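Probable starch synthase 4, chloroplastic/amyloplastic (Arabidopsis thaliana, PDB 6GNE) is a probable starch synthase, a two-domain glycosyltransferase of the GT-B fold that holds adenosine-5'-diphosphate and glycan chains in this structure. Local coordinates at residues A[33-36]-A[37-41]; A[108-111]-A[112-116]; A[155-158]-A[159-163]; A[470-473]-A[474-478]. One frame throughout, in Å; residues are numbered along the deposited sequence.

How the interactions relate
The four contacts are local and follow one another along the chain without touching. Interactions 1, 2 and 3 lie in the starch synthase catalytic domain range, interaction 4 on a helix near the C-terminus. Interaction 2 lies on the glycan pocket near the ADP site: Y112 covers one glucose and touches the bound AC1, a dideoxy amino-sugar unit. Interaction 1 stands back from it, L35 about 9 Å from AC1 and A33 about 11 Å from ADP at their side chains. Interaction 3 holds W157 and D158 of a second glycan site, its centre about 28 Å from that of interaction 2. Interaction 4 lies about 42 Å from interaction 2 and about 27 Å from interaction 1 between centres.

Interaction 1: residues A[33-36]-A[37-41]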
loop_
_atom_site.group_PDB
_atom_site.type_symbol
_atom_site.label_atom_id
_atom_site.label_comp_id
_atom_site.label_asym_id
_atom_site.label_seq_id
_atom_site.Cartn_x
_atom_site.Cartn_y
_atom_site.Cartn_z
ATOM N N ALA A 33 -8.176 3.289 2.895
ATOM C CA ALA A 33 -8.826 4.609 2.992
ATOM C C ALA A 33 -9.317 5.129 1.625
ATOM O O ALA A 33 -10.453 5.592 1.480
ATOM C CB ALA A 33 -7.886 5.617 3.636
ATOM N N GLY A 34 -8.462 5.015 0.625
ATOM C CA GLY A 34 -8.755 5.574 -0.676
ATOM C C GLY A 34 -9.911 4.893 -1.397
ATOM O O GLY A 34 -10.809 5.574 -1.903
ATOM N N LEU A 35 -9.877 3.563 -1.434
ATOM C CA LEU A 35 -10.986 2.781 -1.971
ATOM C C LEU A 35 -12.237 2.937 -1.117
ATOM O O LEU A 35 -13.330 3.053 -1.664
ATOM C CB LEU A 35 -10.627 1.294 -2.066
ATOM C CG LEU A 35 -11.715 0.348 -2.578
ATOM C CD1 LEU A 35 -12.230 0.773 -3.952
ATOM C CD2 LEU A 35 -11.128 -1.047 -2.643
ATOM N N GLY A 36 -12.069 2.950 0.208
ATOM C CA GLY A 36 -13.159 3.222 1.130
ATOM C C GLY A 36 -13.930 4.491 0.787
ATOM O O GLY A 36 -15.157 4.468 0.663
ATOM N N LYS A 37 -13.200 5.589 0.614
ATOM C CA LYS A 37 -13.822 6.880 0.326
ATOM C C LYS A 37 -14.460 6.895 -1.053
ATOM O O LYS A 37 -15.547 7.423 -1.204
ATOM C CB LYS A 37 -12.850 8.044 0.472
ATOM C CG LYS A 37 -12.366 8.229 1.904
ATOM C CD LYS A 37 -10.998 8.930 2.021
ATOM C CE LYS A 37 -11.139 10.447 1.950
ATOM N NZ LYS A 37 -9.924 11.158 2.406
ATOM N N ALA A 38 -13.796 6.308 -2.050
ATOM C CA ALA A 38 -14.349 6.255 -3.404
ATOM C C ALA A 38 -15.683 5.532 -3.405
ATOM O O ALA A 38 -16.620 5.992 -4.035
ATOM C CB ALA A 38 -13.389 5.611 -4.369
ATOM N N LEU A 39 -15.764 4.421 -2.672
ATOM C CA LEU A 39 -17.011 3.661 -2.519
ATOM C C LEU A 39 -18.082 4.468 -1.785
ATOM O O LEU A 39 -19.248 4.493 -2.208
ATOM C CB LEU A 39 -16.756 2.330 -1.798
ATOM C CG LEU A 39 -15.916 1.280 -2.535
ATOM C CD1 LEU A 39 -15.526 0.163 -1.589
ATOM C CD2 LEU A 39 -16.588 0.714 -3.771
ATOM N N GLN A 40 -17.693 5.131 -0.704
ATOM C CA GLN A 40 -18.617 6.036 -0.024
ATOM C C GLN A 40 -19.182 7.155 -0.946
ATOM O O GLN A 40 -20.361 7.425 -0.878
ATOM C CB GLN A 40 -17.988 6.622 1.242
ATOM C CG GLN A 40 -18.996 7.204 2.222
ATOM C CD GLN A 40 -18.325 8.003 3.324
ATOM O OE1 GLN A 40 -17.858 9.127 3.092
ATOM N NE2 GLN A 40 -18.293 7.439 4.536
ATOM N N ARG A 41 -18.381 7.754 -1.824
ATOM C CA ARG A 41 -18.895 8.739 -2.803
ATOM C C ARG A 41 -19.898 8.137 -3.787
ATOM O O ARG A 41 -20.811 8.820 -4.255
ATOM C CB ARG A 41 -17.778 9.400 -3.633
ATOM C CG ARG A 41 -16.663 10.105 -2.864
ATOM C CD ARG A 41 -17.100 10.732 -1.518
ATOM N NE ARG A 41 -15.936 11.119 -0.670
ATOM C CZ ARG A 41 -15.068 12.110 -0.926
ATOM N NH1 ARG A 41 -14.068 12.342 -0.077
ATOM N NH2 ARG A 41 -15.180 12.879 -2.014
#
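L35 and L39, one helical turn apart, form the tight side of this contact. Their branches meet at 3.9 Å between L35 CG and L39 CD1, and L35 CD1 also comes within 4.0 Å of L39 CG. L35 reaches its neighbour because CG stands anti to its backbone N (chi1 178°), which brings the end of a side chain rooted away from 37-41 back toward L39. Beneath them the alpha-helical ladder is regular: K37 N, A38 N, L39 N and Q40 N bond to the carbonyls of A33, G34, L35 and G36, the first at 2.9 Å from K37 N to A33 O. G34 and G36 contribute backbone alone. Buried K37 is packed and anchored too: it lays CG and CD over the A33 carbonyl, then bends at chi3, and NZ forms salt bridges to D265 and E90. The solvent side is looser. Q40, partly exposed, touches G36 O through CB and sends NE2 to the carbonyl of G91; exposed R41 does not touch 33-36. This is the last part of helix 27-41, the crossover of a beta-alpha-beta unit between strands 11-15 and 45-51. L35, A38 and L39 pack against helix 484-499, while K37 and Q40 border strand 92-100.

Interaction 2: residues A[108-111]-A[112-116]. With GLC (alpha-D-glucopyranose), chain C.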
loop_
_atom_site.group_PDB
_atom_site.type_symbol
_atom_site.label_atom_id
_atom_site.label_comp_id
_atom_site.label_asym_id
_atom_site.label_seq_id
_atom_site.Cartn_x
_atom_site.Cartn_y
_atom_site.Cartn_z
ATOM N N ARG A 108 2.045 -3.376 21.686
ATOM C CA ARG A 108 3.453 -3.770 21.509
ATOM C C ARG A 108 4.343 -2.654 20.958
ATOM O O ARG A 108 5.520 -2.882 20.677
ATOM C CB ARG A 108 3.534 -4.939 20.520
ATOM C CG ARG A 108 2.625 -6.127 20.820
ATOM C CD ARG A 108 3.001 -6.848 22.100
ATOM N NE ARG A 108 2.182 -8.058 22.254
ATOM C CZ ARG A 108 2.373 -9.227 21.622
ATOM N NH1 ARG A 108 3.373 -9.403 20.758
ATOM N NH2 ARG A 108 1.536 -10.234 21.845
ATOM N N GLY A 109 3.792 -1.467 20.746
ATOM C CA GLY A 109 4.560 -0.349 20.213
ATOM C C GLY A 109 4.770 -0.382 18.717
ATOM O O GLY A 109 5.434 0.499 18.175
ATOM N N GLN A 110 4.178 -1.368 18.040
ATOM C CA GLN A 110 4.472 -1.661 16.627
ATOM C C GLN A 110 3.223 -2.140 15.923
ATOM O O GLN A 110 2.383 -2.804 16.542
ATOM C CB GLN A 110 5.490 -2.820 16.509
ATOM C CG GLN A 110 6.919 -2.524 16.889
ATOM C CD GLN A 110 7.799 -2.421 15.694
ATOM O OE1 GLN A 110 8.218 -1.319 15.311
ATOM N NE2 GLN A 110 8.072 -3.574 15.067
ATOM N N PHE A 111 3.124 -1.865 14.631
ATOM C CA PHE A 111 2.077 -2.468 13.817
ATOM C C PHE A 111 2.367 -3.942 13.500
ATOM O O PHE A 111 1.568 -4.841 13.816
ATOM C CB PHE A 111 1.886 -1.680 12.531
ATOM C CG PHE A 111 1.385 -0.289 12.762
ATOM C CD1 PHE A 111 0.108 -0.087 13.281
ATOM C CD2 PHE A 111 2.168 0.804 12.462
ATOM C CE1 PHE A 111 -0.370 1.197 13.496
ATOM C CE2 PHE A 111 1.702 2.097 12.670
ATOM C CZ PHE A 111 0.435 2.303 13.199
ATOM N N TYR A 112 3.525 -4.177 12.891
ATOM C CA TYR A 112 3.930 -5.511 12.452
ATOM C C TYR A 112 5.275 -5.876 13.041
ATOM O O TYR A 112 5.982 -5.032 13.553
ATOM C CB TYR A 112 4.091 -5.566 10.943
ATOM C CG TYR A 112 2.896 -5.160 10.123
ATOM C CD1 TYR A 112 1.634 -5.662 10.406
ATOM C CD2 TYR A 112 3.044 -4.316 9.019
ATOM C CE1 TYR A 112 0.544 -5.324 9.627
ATOM C CE2 TYR A 112 1.963 -3.958 8.238
ATOM C CZ TYR A 112 0.698 -4.464 8.540
ATOM O OH TYR A 112 -0.394 -4.132 7.760
ATOM N N GLY A 113 5.595 -7.161 12.947
ATOM C CA GLY A 113 6.922 -7.670 13.236
ATOM C C GLY A 113 7.116 -8.345 14.567
ATOM O O GLY A 113 8.248 -8.630 14.936
ATOM N N GLU A 114 6.039 -8.640 15.282
ATOM C CA GLU A 114 6.140 -9.414 16.510
ATOM C C GLU A 114 6.290 -10.906 16.168
ATOM O O GLU A 114 5.853 -11.368 15.114
ATOM C CB GLU A 114 4.901 -9.192 17.384
ATOM C CG GLU A 114 4.671 -7.737 17.806
ATOM C CD GLU A 114 5.707 -7.217 18.802
ATOM O OE1 GLU A 114 5.687 -7.675 19.959
ATOM O OE2 GLU A 114 6.527 -6.342 18.441
ATOM N N GLN A 115 6.884 -11.656 17.096
ATOM C CA GLN A 115 7.115 -13.087 16.908
ATOM C C GLN A 115 5.803 -13.869 16.817
ATOM O O GLN A 115 5.723 -14.886 16.140
ATOM C CB GLN A 115 8.039 -13.649 18.025
ATOM C CG GLN A 115 8.851 -14.908 17.666
ATOM C CD GLN A 115 9.821 -14.744 16.447
ATOM O OE1 GLN A 115 10.152 -13.618 15.986
ATOM N NE2 GLN A 115 10.287 -15.887 15.922
ATOM N N ASP A 116 4.758 -13.376 17.462
ATOM C CA ASP A 116 3.445 -14.017 17.407
ATOM C C ASP A 116 2.441 -13.283 16.487
ATOM O O ASP A 116 1.263 -13.254 16.785
ATOM C CB ASP A 116 2.902 -14.189 18.844
ATOM C CG ASP A 116 2.622 -12.855 19.553
ATOM O OD1 ASP A 116 3.203 -11.820 19.166
ATOM O OD2 ASP A 116 1.812 -12.842 20.501
HETATM C C1 GLC C . 5.528 -7.734 7.766
HETATM C C2 GLC C . 4.035 -7.975 7.552
HETATM C C3 GLC C . 3.648 -7.682 6.104
HETATM C C4 GLC C . 4.008 -6.232 5.800
HETATM C C5 GLC C . 5.506 -6.053 5.989
HETATM C C6 GLC C . 5.913 -4.601 5.776
HETATM O O2 GLC C . 3.710 -9.310 7.937
HETATM O O3 GLC C . 2.254 -7.875 5.894
HETATM O O4 GLC C . 3.608 -5.888 4.476
HETATM O O5 GLC C . 5.884 -6.424 7.325
HETATM O O6 GLC C . 7.280 -4.431 6.168
#
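Y112 begins the second segment with its ring lying between F111 and a glucose: F111 CB sits over one face, and C2 of the sugar stands 3.9 Å above the plane of the other, offset toward the rim. Its CD2 and CE2 reach C4 of this glucose, and the hydroxyl is hydrogen-bonded to E18, which ties down the far end of the ring. G113 follows with a positive phi (102°), a backbone shape natural to glycine. E114 folds its carboxylate back alongside CB and CG of R108, bending at chi2, and OE1 meets the edge of the guanidinium in plane, taking NH1 of R108 at 3.0 Å through its anti lone pair. The two flat groups stand 67° apart. The loop between strand 92-100 and helix 117-134 in this GT-B fold carries a salt-bridge network of R108, E114 and D116, set away from the sugar that Y112 meets in the glycan pocket. D116, at the N-cap position of that helix, makes no capping bond with its side chain. It meets R108 end-on instead, nearly coplanar: OD1 accepts from NH1, the nitrogen that also serves E114, and OD2 from NH2, each at 2.9 Å and each through its syn lone pair. R108 NE bonds to the carbonyl of K104 and NH2 also to that of S103.

Interaction 3: residues A[155-158]-A[159-163]; sequences LYWD and LYAPK. With GLC (alpha-D-glucopyranose), chain D.
A161 sets its CB 3.9 Å from CE3 of W157, at the six-membered end of the indole that carries a bound glucose. The sugar lies over one face of W157: O5 is 3.2 Å from CZ3 and displaced toward the rim, while C6 reaches CE3, CG and CB. On the opposite face Y156 comes in edge first, with CD2 3.7 Å above the indole plane and over its centre. The indole is therefore held between a glucose and a tyrosine edge. Y156 in turn touches CB of Y160 through CD1 at 4.1 Å, and its hydroxyl is bonded to A168 N. One step further out, the backbone around them makes a wider pi-type turn near the end of helix 152-160. Y156 O accepts from Y160 N, which stands well above the carbonyl plane, and from A161 N at 2.8 Å, almost in line with C=O. With this second, i+5 bond, A161 CB ends up next to W157 CE3. L155 and L159 touch at 3.8 Å between CD2 and CD1, and helix 117-134 packs on both; from it R126 and E130 bond to the hydroxyl of Y160. W157 also makes a weak hydrogen bond from NE1 to the F222 carbonyl, and D158 touches another glucose. The first sugar lies on the indole face with O5 and C6 nearest, consistent with the aromatic-sugar stacking common at carbohydrate sites.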
loop_
_atom_site.group_PDB
_atom_site.type_symbol
_atom_site.label_atom_id
_atom_site.label_comp_id
_atom_site.label_asym_id
_atom_site.label_seq_id
_atom_site.Cartn_x
_atom_site.Cartn_y
_atom_site.Cartn_z
ATOM N N LEU A 155 -13.196 -18.488 8.214
ATOM C CA LEU A 155 -13.987 -18.212 9.414
ATOM C C LEU A 155 -15.446 -17.903 9.097
ATOM O O LEU A 155 -16.365 -18.522 9.683
ATOM C CB LEU A 155 -13.372 -17.086 10.247
ATOM C CG LEU A 155 -12.142 -17.498 11.082
ATOM C CD1 LEU A 155 -11.402 -16.304 11.658
ATOM C CD2 LEU A 155 -12.537 -18.429 12.209
ATOM N N TYR A 156 -15.664 -17.001 8.139
ATOM C CA TYR A 156 -17.025 -16.610 7.761
ATOM C C TYR A 156 -17.864 -17.812 7.339
ATOM O O TYR A 156 -18.967 -17.991 7.840
ATOM C CB TYR A 156 -17.015 -15.570 6.639
ATOM C CG TYR A 156 -18.397 -15.090 6.252
ATOM C CD1 TYR A 156 -19.106 -14.246 7.079
ATOM C CD2 TYR A 156 -18.993 -15.488 5.060
ATOM C CE1 TYR A 156 -20.371 -13.790 6.721
ATOM C CE2 TYR A 156 -20.251 -15.038 4.686
ATOM C CZ TYR A 156 -20.936 -14.190 5.516
ATOM O OH TYR A 156 -22.188 -13.748 5.171
ATOM N N TRP A 157 -17.320 -18.631 6.436
ATOM C CA TRP A 157 -18.065 -19.757 5.878
ATOM C C TRP A 157 -18.237 -20.912 6.871
ATOM O O TRP A 157 -19.301 -21.506 6.940
ATOM C CB TRP A 157 -17.437 -20.232 4.556
ATOM C CG TRP A 157 -17.580 -19.197 3.485
ATOM C CD1 TRP A 157 -16.585 -18.560 2.846
ATOM C CD2 TRP A 157 -18.805 -18.654 2.958
ATOM N NE1 TRP A 157 -17.097 -17.643 1.950
ATOM C CE2 TRP A 157 -18.459 -17.677 2.011
ATOM C CE3 TRP A 157 -20.168 -18.916 3.190
ATOM C CZ2 TRP A 157 -19.414 -16.951 1.285
ATOM C CZ3 TRP A 157 -21.125 -18.191 2.472
ATOM C CH2 TRP A 157 -20.733 -17.225 1.522
ATOM N N ASP A 158 -17.205 -21.197 7.654
ATOM C CA ASP A 158 -17.240 -22.316 8.589
ATOM C C ASP A 158 -17.979 -21.998 9.889
ATOM O O ASP A 158 -18.686 -22.851 10.400
ATOM C CB ASP A 158 -15.816 -22.848 8.817
ATOM C CG ASP A 158 -15.239 -23.570 7.578
ATOM O OD1 ASP A 158 -15.848 -23.572 6.468
ATOM O OD2 ASP A 158 -14.136 -24.147 7.727
ATOM N N LEU A 159 -17.902 -20.763 10.377
ATOM C CA LEU A 159 -18.483 -20.429 11.694
ATOM C C LEU A 159 -19.541 -19.310 11.781
ATOM O O LEU A 159 -20.206 -19.195 12.831
ATOM C CB LEU A 159 -17.350 -20.126 12.668
ATOM C CG LEU A 159 -16.301 -21.241 12.853
ATOM C CD1 LEU A 159 -15.107 -20.764 13.675
ATOM C CD2 LEU A 159 -16.911 -22.511 13.448
ATOM N N TYR A 160 -19.720 -18.500 10.735
ATOM C CA TYR A 160 -20.617 -17.334 10.832
ATOM C C TYR A 160 -21.820 -17.291 9.883
ATOM O O TYR A 160 -22.871 -16.773 10.277
ATOM C CB TYR A 160 -19.815 -16.040 10.740
ATOM C CG TYR A 160 -19.006 -15.788 11.989
ATOM C CD1 TYR A 160 -17.794 -16.442 12.193
ATOM C CD2 TYR A 160 -19.457 -14.914 12.982
ATOM C CE1 TYR A 160 -17.054 -16.237 13.345
ATOM C CE2 TYR A 160 -18.704 -14.685 14.133
ATOM C CZ TYR A 160 -17.507 -15.355 14.303
ATOM O OH TYR A 160 -16.765 -15.152 15.428
ATOM N N ALA A 161 -21.668 -17.806 8.657
ATOM C CA ALA A 161 -22.816 -18.077 7.762
ATOM C C ALA A 161 -23.856 -19.018 8.365
ATOM O O ALA A 161 -25.041 -18.749 8.184
ATOM C CB ALA A 161 -22.372 -18.563 6.388
ATOM N N PRO A 162 -23.430 -20.098 9.094
ATOM C CA PRO A 162 -24.381 -20.978 9.822
ATOM C C PRO A 162 -24.769 -20.536 11.268
ATOM O O PRO A 162 -25.290 -21.348 12.041
ATOM C CB PRO A 162 -23.654 -22.344 9.826
ATOM C CG PRO A 162 -22.199 -22.022 9.740
ATOM C CD PRO A 162 -22.041 -20.604 9.226
ATOM N N LYS A 163 -24.460 -19.303 11.647
ATOM C CA LYS A 163 -24.836 -18.729 12.954
ATOM C C LYS A 163 -25.827 -17.555 12.815
ATOM O O LYS A 163 -26.138 -16.896 13.819
ATOM C CB LYS A 163 -23.567 -18.242 13.698
ATOM C CG LYS A 163 -23.051 -19.180 14.777
ATOM C CD LYS A 163 -22.029 -18.451 15.661
ATOM C CE LYS A 163 -21.713 -19.202 16.951
ATOM N NZ LYS A 163 -20.638 -20.202 16.713
HETATM C C1 GLC D . -21.147 -20.281 -0.891
HETATM C C2 GLC D . -19.887 -19.750 -1.568
HETATM C C3 GLC D . -18.752 -20.772 -1.467
HETATM C C4 GLC D . -18.580 -21.269 -0.042
HETATM C C5 GLC D . -19.885 -21.756 0.573
HETATM C C6 GLC D . -19.695 -22.183 2.036
HETATM O O1 GLC D . -21.691 -21.353 -1.685
HETATM O O2 GLC D . -20.204 -19.470 -2.936
HETATM O O3 GLC D . -17.501 -20.226 -1.883
HETATM O O4 GLC D . -17.713 -22.382 -0.085
HETATM O O5 GLC D . -20.866 -20.713 0.454
HETATM O O6 GLC D . -19.890 -23.597 2.213
#

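Interaction 4: residues A[470-473]-A[474-478]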
loop_
_atom_site.group_PDB
_atom_site.type_symbol
_atom_site.label_atom_id
_atom_site.label_comp_id
_atom_site.label_asym_id
_atom_site.label_seq_id
_atom_site.Cartn_x
_atom_site.Cartn_y
_atom_site.Cartn_z
ATOM N N MET A 470 8.654 21.600 -19.021
ATOM C CA MET A 470 7.527 22.192 -18.291
ATOM C C MET A 470 6.176 21.657 -18.817
ATOM O O MET A 470 5.229 21.482 -18.044
ATOM C CB MET A 470 7.594 23.723 -18.393
ATOM C CG MET A 470 7.037 24.486 -17.216
ATOM S SD MET A 470 7.230 26.250 -17.509
ATOM C CE MET A 470 5.769 26.892 -16.642
ATOM N N ARG A 471 6.120 21.364 -20.120
ATOM C CA ARG A 471 4.947 20.723 -20.704
ATOM C C ARG A 471 4.749 19.316 -20.204
ATOM O O ARG A 471 3.617 18.900 -20.003
ATOM C CB ARG A 471 5.031 20.698 -22.231
ATOM C CG ARG A 471 4.549 21.946 -22.906
ATOM C CD ARG A 471 4.404 21.693 -24.389
ATOM N NE ARG A 471 4.872 22.842 -25.147
ATOM C CZ ARG A 471 4.688 23.007 -26.459
ATOM N NH1 ARG A 471 4.033 22.072 -27.181
ATOM N NH2 ARG A 471 5.135 24.132 -27.044
ATOM N N LEU A 472 5.851 18.588 -20.040
ATOM C CA LEU A 472 5.814 17.239 -19.524
ATOM C C LEU A 472 5.271 17.238 -18.083
ATOM O O LEU A 472 4.423 16.377 -17.747
ATOM C CB LEU A 472 7.208 16.580 -19.592
ATOM C CG LEU A 472 7.295 15.139 -19.085
ATOM C CD1 LEU A 472 6.337 14.194 -19.820
ATOM C CD2 LEU A 472 8.724 14.643 -19.246
ATOM N N VAL A 473 5.731 18.200 -17.261
ATOM C CA VAL A 473 5.231 18.386 -15.900
ATOM C C VAL A 473 3.724 18.678 -15.913
ATOM O O VAL A 473 2.954 18.001 -15.212
ATOM C CB VAL A 473 5.970 19.518 -15.151
ATOM C CG1 VAL A 473 5.328 19.795 -13.804
ATOM C CG2 VAL A 473 7.434 19.176 -14.920
ATOM N N GLU A 474 3.312 19.660 -16.713
ATOM C CA GLU A 474 1.881 20.002 -16.870
ATOM C C GLU A 474 1.001 18.803 -17.248
ATOM O O GLU A 474 -0.080 18.561 -16.670
ATOM C CB GLU A 474 1.715 21.115 -17.899
ATOM C CG GLU A 474 2.184 22.436 -17.311
ATOM C CD GLU A 474 2.417 23.534 -18.309
ATOM O OE1 GLU A 474 2.592 24.695 -17.858
ATOM O OE2 GLU A 474 2.432 23.228 -19.526
ATOM N N LYS A 475 1.501 18.038 -18.202
ATOM C CA LYS A 475 0.755 16.915 -18.736
ATOM C C LYS A 475 0.543 15.836 -17.692
ATOM O O LYS A 475 -0.554 15.299 -17.556
ATOM C CB LYS A 475 1.500 16.333 -19.941
ATOM C CG LYS A 475 0.833 15.134 -20.565
ATOM C CD LYS A 475 1.697 14.600 -21.669
ATOM C CE LYS A 475 1.347 13.156 -21.961
ATOM N NZ LYS A 475 2.461 12.618 -22.775
ATOM N N VAL A 476 1.613 15.519 -16.989
ATOM C CA VAL A 476 1.648 14.474 -15.976
ATOM C C VAL A 476 0.771 14.845 -14.775
ATOM O O VAL A 476 0.084 14.000 -14.194
ATOM C CB VAL A 476 3.153 14.248 -15.617
ATOM C CG1 VAL A 476 3.369 13.633 -14.288
ATOM C CG2 VAL A 476 3.791 13.374 -16.671
ATOM N N MET A 477 0.787 16.130 -14.426
ATOM C CA MET A 477 -0.078 16.661 -13.369
ATOM C C MET A 477 -1.585 16.632 -13.713
ATOM O O MET A 477 -2.390 16.680 -12.802
ATOM C CB MET A 477 0.355 18.069 -12.973
ATOM C CG MET A 477 1.654 18.091 -12.176
ATOM S SD MET A 477 2.101 19.713 -11.480
ATOM C CE MET A 477 0.768 19.780 -10.269
ATOM N N SER A 478 -1.939 16.547 -15.000
ATOM C CA SER A 478 -3.317 16.427 -15.499
ATOM C C SER A 478 -3.843 14.999 -15.680
ATOM O O SER A 478 -4.970 14.820 -16.110
ATOM C CB SER A 478 -3.449 17.156 -16.834
ATOM O OG SER A 478 -3.028 18.495 -16.690
#
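V473 runs alongside M477, both side chains pointing the same way, with CG1 of the valine 4.0 Å from SD of the methionine. CG1 lies anti to the valine's backbone N (chi1 173°), which places this branch on the flank that M477 shares. M477 bends at chi3 and extends beyond the pair to F281 and L286. V473, V476 and M477 are the buried residues of the turn. A second apolar pair, L472 and V476, meets more obliquely: CD1 of L472 is 4.1 Å from CG2 of V476, and this methyl also lies against the L472 carbonyl. V476 further packs on N439. The exposed flank is looser. E474, extended beyond CG, lays its chain back over the carbonyl of M470; its OE1 lies 4.0 Å from CE of M470, and OE2 approaches CG of R471. NE of R471 and OE2 of E474 stay 6.1 Å apart, and NE is salt-bridged to E467 instead. M470, R471 and E474 touch a crystal neighbour, which may influence their poses. K475 stretches away to the carbonyls of Q438 and T435. The backbone is alpha-helical up to M477, with E474 N, K475 N, V476 N and M477 N bonded to the carbonyls of M470, R471, L472 and V473. S478 adds its OG to the carbonyl of E474, at 2.9 Å. Amphipathic in character, this end of helix 466-477 leads to helix 484-499, which packs on helix 27-41, as the C-terminal helix of GT-B enzymes crosses back to the N-terminal domain.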